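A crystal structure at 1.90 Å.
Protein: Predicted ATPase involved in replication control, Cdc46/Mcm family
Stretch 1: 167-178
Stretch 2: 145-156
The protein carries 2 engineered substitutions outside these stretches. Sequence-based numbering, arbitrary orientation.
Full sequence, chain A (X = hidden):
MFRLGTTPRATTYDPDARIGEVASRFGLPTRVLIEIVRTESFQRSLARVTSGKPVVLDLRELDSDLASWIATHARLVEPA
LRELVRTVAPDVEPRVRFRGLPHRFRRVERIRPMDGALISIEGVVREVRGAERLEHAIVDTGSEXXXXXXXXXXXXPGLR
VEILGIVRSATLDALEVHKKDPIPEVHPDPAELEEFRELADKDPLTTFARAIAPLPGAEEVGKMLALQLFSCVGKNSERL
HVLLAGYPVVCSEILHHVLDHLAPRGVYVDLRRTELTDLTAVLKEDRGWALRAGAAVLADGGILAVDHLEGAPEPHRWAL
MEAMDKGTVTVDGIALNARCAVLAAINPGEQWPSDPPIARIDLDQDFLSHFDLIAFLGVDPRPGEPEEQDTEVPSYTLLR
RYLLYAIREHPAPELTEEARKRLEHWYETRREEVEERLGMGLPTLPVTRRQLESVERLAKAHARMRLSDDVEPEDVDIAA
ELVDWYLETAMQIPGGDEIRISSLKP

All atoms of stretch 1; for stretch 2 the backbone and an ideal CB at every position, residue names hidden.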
# COMPACT_ATOMS: atom_id res chain seq x y z
N VAL A 167 13.28 -16.19 -15.92
CA VAL A 167 14.40 -16.10 -14.98
C VAL A 167 15.69 -16.49 -15.69
O VAL A 167 15.75 -17.52 -16.34
CB VAL A 167 14.19 -17.05 -13.78
CG1 VAL A 167 15.36 -16.95 -12.78
CG2 VAL A 167 12.88 -16.76 -13.09
N ARG A 168 16.71 -15.63 -15.58
CA ARG A 168 18.03 -15.93 -16.10
C ARG A 168 19.08 -15.52 -15.08
O ARG A 168 19.31 -14.32 -14.85
CB ARG A 168 18.27 -15.22 -17.44
CG ARG A 168 17.36 -15.73 -18.55
CD ARG A 168 17.83 -15.29 -19.93
NE ARG A 168 17.03 -15.90 -20.99
CZ ARG A 168 15.87 -15.41 -21.43
NH1 ARG A 168 15.33 -14.32 -20.89
NH2 ARG A 168 15.22 -16.04 -22.41
N SER A 169 19.69 -16.52 -14.44
CA SER A 169 20.72 -16.33 -13.41
C SER A 169 20.32 -15.31 -12.35
O SER A 169 20.90 -14.22 -12.26
CB SER A 169 22.08 -15.99 -14.04
OG SER A 169 22.48 -17.00 -14.95
N ALA A 170 19.32 -15.67 -11.55
CA ALA A 170 18.84 -14.85 -10.43
C ALA A 170 18.35 -13.45 -10.81
O ALA A 170 18.22 -12.59 -9.94
CB ALA A 170 19.92 -14.78 -9.31
N THR A 171 18.09 -13.23 -12.10
CA THR A 171 17.44 -12.01 -12.60
C THR A 171 16.21 -12.36 -13.44
O THR A 171 16.25 -13.28 -14.27
CB THR A 171 18.41 -11.12 -13.43
OG1 THR A 171 19.48 -10.64 -12.60
CG2 THR A 171 17.69 -9.91 -14.05
N LEU A 172 15.12 -11.63 -13.21
CA LEU A 172 13.91 -11.81 -14.00
C LEU A 172 13.98 -10.89 -15.20
O LEU A 172 14.07 -9.67 -15.03
CB LEU A 172 12.66 -11.51 -13.15
CG LEU A 172 11.30 -11.77 -13.83
CD1 LEU A 172 11.11 -13.28 -14.02
CD2 LEU A 172 10.17 -11.20 -13.01
N ASP A 173 13.96 -11.46 -16.40
CA ASP A 173 13.86 -10.68 -17.62
C ASP A 173 12.39 -10.42 -17.90
O ASP A 173 11.67 -11.31 -18.34
CB ASP A 173 14.52 -11.41 -18.80
CG ASP A 173 16.03 -11.29 -18.78
OD1 ASP A 173 16.52 -10.14 -18.89
OD2 ASP A 173 16.72 -12.32 -18.65
N ALA A 174 11.96 -9.19 -17.66
CA ALA A 174 10.56 -8.83 -17.75
C ALA A 174 10.03 -8.94 -19.18
O ALA A 174 10.67 -8.48 -20.14
CB ALA A 174 10.35 -7.40 -17.19
N LEU A 175 8.86 -9.56 -19.30
CA LEU A 175 8.09 -9.60 -20.55
C LEU A 175 6.90 -8.64 -20.50
O LEU A 175 6.54 -8.04 -21.51
CB LEU A 175 7.57 -11.02 -20.81
CG LEU A 175 8.63 -12.07 -21.16
CD1 LEU A 175 8.03 -13.46 -21.02
CD2 LEU A 175 9.20 -11.85 -22.58
N GLU A 176 6.29 -8.53 -19.33
CA GLU A 176 5.23 -7.54 -19.10
C GLU A 176 5.14 -7.14 -17.63
O GLU A 176 5.55 -7.90 -16.75
CB GLU A 176 3.85 -7.98 -19.63
CG GLU A 176 3.52 -9.45 -19.57
CD GLU A 176 2.18 -9.78 -20.27
OE1 GLU A 176 1.14 -9.21 -19.87
OE2 GLU A 176 2.17 -10.61 -21.21
N VAL A 177 4.60 -5.95 -17.40
CA VAL A 177 4.48 -5.36 -16.07
C VAL A 177 3.02 -4.92 -15.92
O VAL A 177 2.51 -4.22 -16.80
CB VAL A 177 5.44 -4.15 -15.89
CG1 VAL A 177 5.12 -3.38 -14.60
CG2 VAL A 177 6.89 -4.62 -15.88
N HIS A 178 2.37 -5.38 -14.86
CA HIS A 178 0.99 -5.00 -14.55
C HIS A 178 0.96 -4.25 -13.23
O HIS A 178 1.34 -4.80 -12.20
CB HIS A 178 0.09 -6.22 -14.48
CG HIS A 178 0.01 -6.99 -15.77
ND1 HIS A 178 -0.67 -6.53 -16.87
CD2 HIS A 178 0.52 -8.20 -16.11
CE1 HIS A 178 -0.57 -7.41 -17.85
NE2 HIS A 178 0.15 -8.43 -17.42
N UNK A 145 14.28 -10.02 -2.20
CA UNK A 145 14.37 -8.92 -3.15
C UNK A 145 14.82 -9.49 -4.50
O UNK A 145 15.80 -10.24 -4.56
CB UNK A 145 15.33 -7.84 -2.65
N UNK A 146 14.10 -9.14 -5.56
CA UNK A 146 14.30 -9.75 -6.88
C UNK A 146 14.82 -8.72 -7.86
O UNK A 146 14.22 -7.65 -8.01
CB UNK A 146 13.00 -10.36 -7.40
N UNK A 147 15.93 -9.02 -8.53
CA UNK A 147 16.45 -8.11 -9.55
C UNK A 147 15.70 -8.34 -10.84
O UNK A 147 15.43 -9.50 -11.20
CB UNK A 147 17.95 -8.30 -9.76
N UNK A 148 15.38 -7.25 -11.55
CA UNK A 148 14.58 -7.29 -12.79
C UNK A 148 15.21 -6.45 -13.88
O UNK A 148 15.51 -5.26 -13.67
CB UNK A 148 13.15 -6.80 -12.53
N UNK A 149 15.45 -7.06 -15.05
CA UNK A 149 15.83 -6.33 -16.26
C UNK A 149 14.53 -5.97 -16.96
O UNK A 149 13.73 -6.84 -17.29
CB UNK A 149 16.75 -7.15 -17.16
N UNK A 150 14.33 -4.67 -17.16
CA UNK A 150 13.00 -4.15 -17.54
C UNK A 150 12.68 -4.22 -19.02
O UNK A 150 11.51 -4.31 -19.39
CB UNK A 150 12.88 -2.69 -17.09
N UNK A 151 13.70 -4.13 -19.88
CA UNK A 151 13.49 -4.23 -21.33
C UNK A 151 12.40 -3.27 -21.83
O UNK A 151 11.50 -3.67 -22.56
CB UNK A 151 13.12 -5.67 -21.70
N UNK A 152 12.49 -2.00 -21.43
CA UNK A 152 11.54 -0.99 -21.90
C UNK A 152 10.26 -0.86 -21.11
O UNK A 152 9.49 0.09 -21.31
CB UNK A 152 11.17 -1.29 -23.35
N UNK A 153 10.00 -1.82 -20.23
CA UNK A 153 8.79 -1.79 -19.41
C UNK A 153 8.95 -0.82 -18.26
O UNK A 153 10.00 -0.77 -17.63
CB UNK A 153 8.46 -3.19 -18.88
N UNK A 154 7.91 -0.03 -18.01
CA UNK A 154 8.01 1.02 -17.02
C UNK A 154 7.35 0.68 -15.69
O UNK A 154 6.39 -0.09 -15.61
CB UNK A 154 7.39 2.30 -17.58
N UNK A 155 7.92 1.25 -14.63
CA UNK A 155 7.38 1.17 -13.28
C UNK A 155 8.22 2.14 -12.45
O UNK A 155 9.15 2.78 -12.98
CB UNK A 155 7.42 -0.25 -12.72
N UNK A 156 7.90 2.27 -11.16
CA UNK A 156 8.65 3.20 -10.31
C UNK A 156 8.67 2.76 -8.85
O UNK A 156 7.86 1.94 -8.45
CB UNK A 156 8.05 4.60 -10.41

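Residues 145 to 149 run as a strand parallel to the 171-174 strand, so side chains alternate between two faces.

Position 145 has nothing of stretch 1 near its ideal CB; it is Leu145, which makes no contact. Position 146 also lacks a neighbor within 5.5 Å of its ideal CB, but its bond points sideways on a strand, and a beta-branched or longer apolar residue could reach Leu172. The residue is Val146, whose CG1 comes 4.4 Å from Leu172 CB.

At 147 the bond points to the face carrying Thr171 and Asp173. The ideal CB lies 4.0 Å from Thr171 OG1 and 4.3 Å from Ala170 O, so a small residue such as alanine or serine fits easily. Ala147 is found, and its backbone does most of the work: Leu172 N donates to Ala147 O at 2.9 Å, while a water bridges Ala147 N and Ala170 O.

Position 148 points to the opposite face, that of Leu172, with Ala174 CB 5.5 Å from the ideal CB. Valine, isoleucine or leucine would suit this apolar strand site. Val148 packs there, with CG1 3.9 Å from Ala174 CB and CG2 4.4 Å from Leu172 CB.

Position 149 returns to the face of Thr171 and Asp173. Its ideal CB is 3.5 Å from Asp173 OD1, and a carboxylate so close asks for a donor, preferably a cation; lysine or arginine would serve, and arginine could engage both oxygens. Arg149 does: NE donates to Asp173 OD1 at 2.7 Å and NH2 to Asp173 OD2 at 3.1 Å, a salt bridge closed by two nearly straight bonds. Thr171 CG2 covers one face of the guanidinium, 3.4 Å from Arg149 CZ. The backbone pairs too, Arg149 N with Leu172 O and Ala174 N with Arg149 O, each at 3.0 Å.

At 150 the bond points away, leaving the choice loose. Leu150 opens a type I' turn ending at 153.

Position 151 has positive phi and psi, a conformation that asparagine, aspartate or glycine adopts readily. Yet its bond points toward stretch 1, and a donor of some length could share Asp173. His151 does so, NE2 donating to Asp173 OD1 at 2.7 Å, with that oxygen near the plane of the ring.

Position 152 calls for glycine: a CB would be jammed against the preceding carbonyl oxygen. Gly152 is deposited.

At 153 the ideal CB sits 3.7 Å from Val177 CG2 and 4.9 Å from Ala174 CB, favoring an apolar or flat aromatic group. His153 packs its CB against Val177 CG2 at 3.7 Å, lays a ring face over Glu176 N, and braces the turn by donating from ND1 to Leu150 O at 2.7 Å.

Position 154 points away and tolerates much; Arg154 contributes its backbone O, 3.7 Å from Val177 CG1. Position 155 points toward Val177 CG1, 4.3 Å from the ideal CB, so aliphatics suit; Leu155 CD2 reaches Val177 CG1 at 3.9 Å. Position 156 is out of reach; it is Gly156.

Stretch 2, residues 145-156: LVAVRLHGHRLG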
# COMPACT_ATOMS: atom_id res chain seq x y z
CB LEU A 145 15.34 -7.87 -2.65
CG LEU A 145 15.05 -7.28 -1.27
CD1 LEU A 145 16.17 -6.32 -0.86
CD2 LEU A 145 13.68 -6.60 -1.23
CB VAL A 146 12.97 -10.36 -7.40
CG1 VAL A 146 13.12 -10.88 -8.84
CG2 VAL A 146 12.50 -11.47 -6.46
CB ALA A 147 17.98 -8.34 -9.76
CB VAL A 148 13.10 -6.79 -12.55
CG1 VAL A 148 12.27 -6.99 -13.81
CG2 VAL A 148 12.44 -7.50 -11.35
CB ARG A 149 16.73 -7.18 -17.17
CG ARG A 149 18.19 -7.21 -16.76
CD ARG A 149 19.04 -7.98 -17.78
NE ARG A 149 18.78 -9.41 -17.70
CZ ARG A 149 19.48 -10.27 -16.96
NH1 ARG A 149 20.52 -9.85 -16.24
NH2 ARG A 149 19.14 -11.55 -16.94
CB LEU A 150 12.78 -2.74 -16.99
CG LEU A 150 12.69 -2.62 -15.46
CD1 LEU A 150 12.81 -1.17 -15.04
CD2 LEU A 150 11.40 -3.23 -14.94
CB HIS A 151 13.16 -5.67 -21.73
CG HIS A 151 14.20 -6.67 -21.33
ND1 HIS A 151 15.48 -6.65 -21.82
CD2 HIS A 151 14.14 -7.71 -20.46
CE1 HIS A 151 16.18 -7.64 -21.28
NE2 HIS A 151 15.38 -8.30 -20.45
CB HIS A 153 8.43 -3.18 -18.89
CG HIS A 153 8.15 -4.16 -19.97
ND1 HIS A 153 9.12 -4.99 -20.49
CD2 HIS A 153 7.01 -4.44 -20.65
CE1 HIS A 153 8.59 -5.75 -21.44
NE2 HIS A 153 7.31 -5.43 -21.55
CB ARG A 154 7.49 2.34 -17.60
CG ARG A 154 8.54 3.08 -18.44
CD ARG A 154 7.93 4.06 -19.43
NE ARG A 154 7.12 5.09 -18.79
CZ ARG A 154 7.57 6.26 -18.33
NH1 ARG A 154 8.86 6.58 -18.42
NH2 ARG A 154 6.73 7.13 -17.77
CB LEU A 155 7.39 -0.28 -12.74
CG LEU A 155 8.58 -1.21 -12.99
CD1 LEU A 155 9.87 -0.69 -12.35
CD2 LEU A 155 8.27 -2.61 -12.52
O HOH W 1 17.18 -11.47 -7.81
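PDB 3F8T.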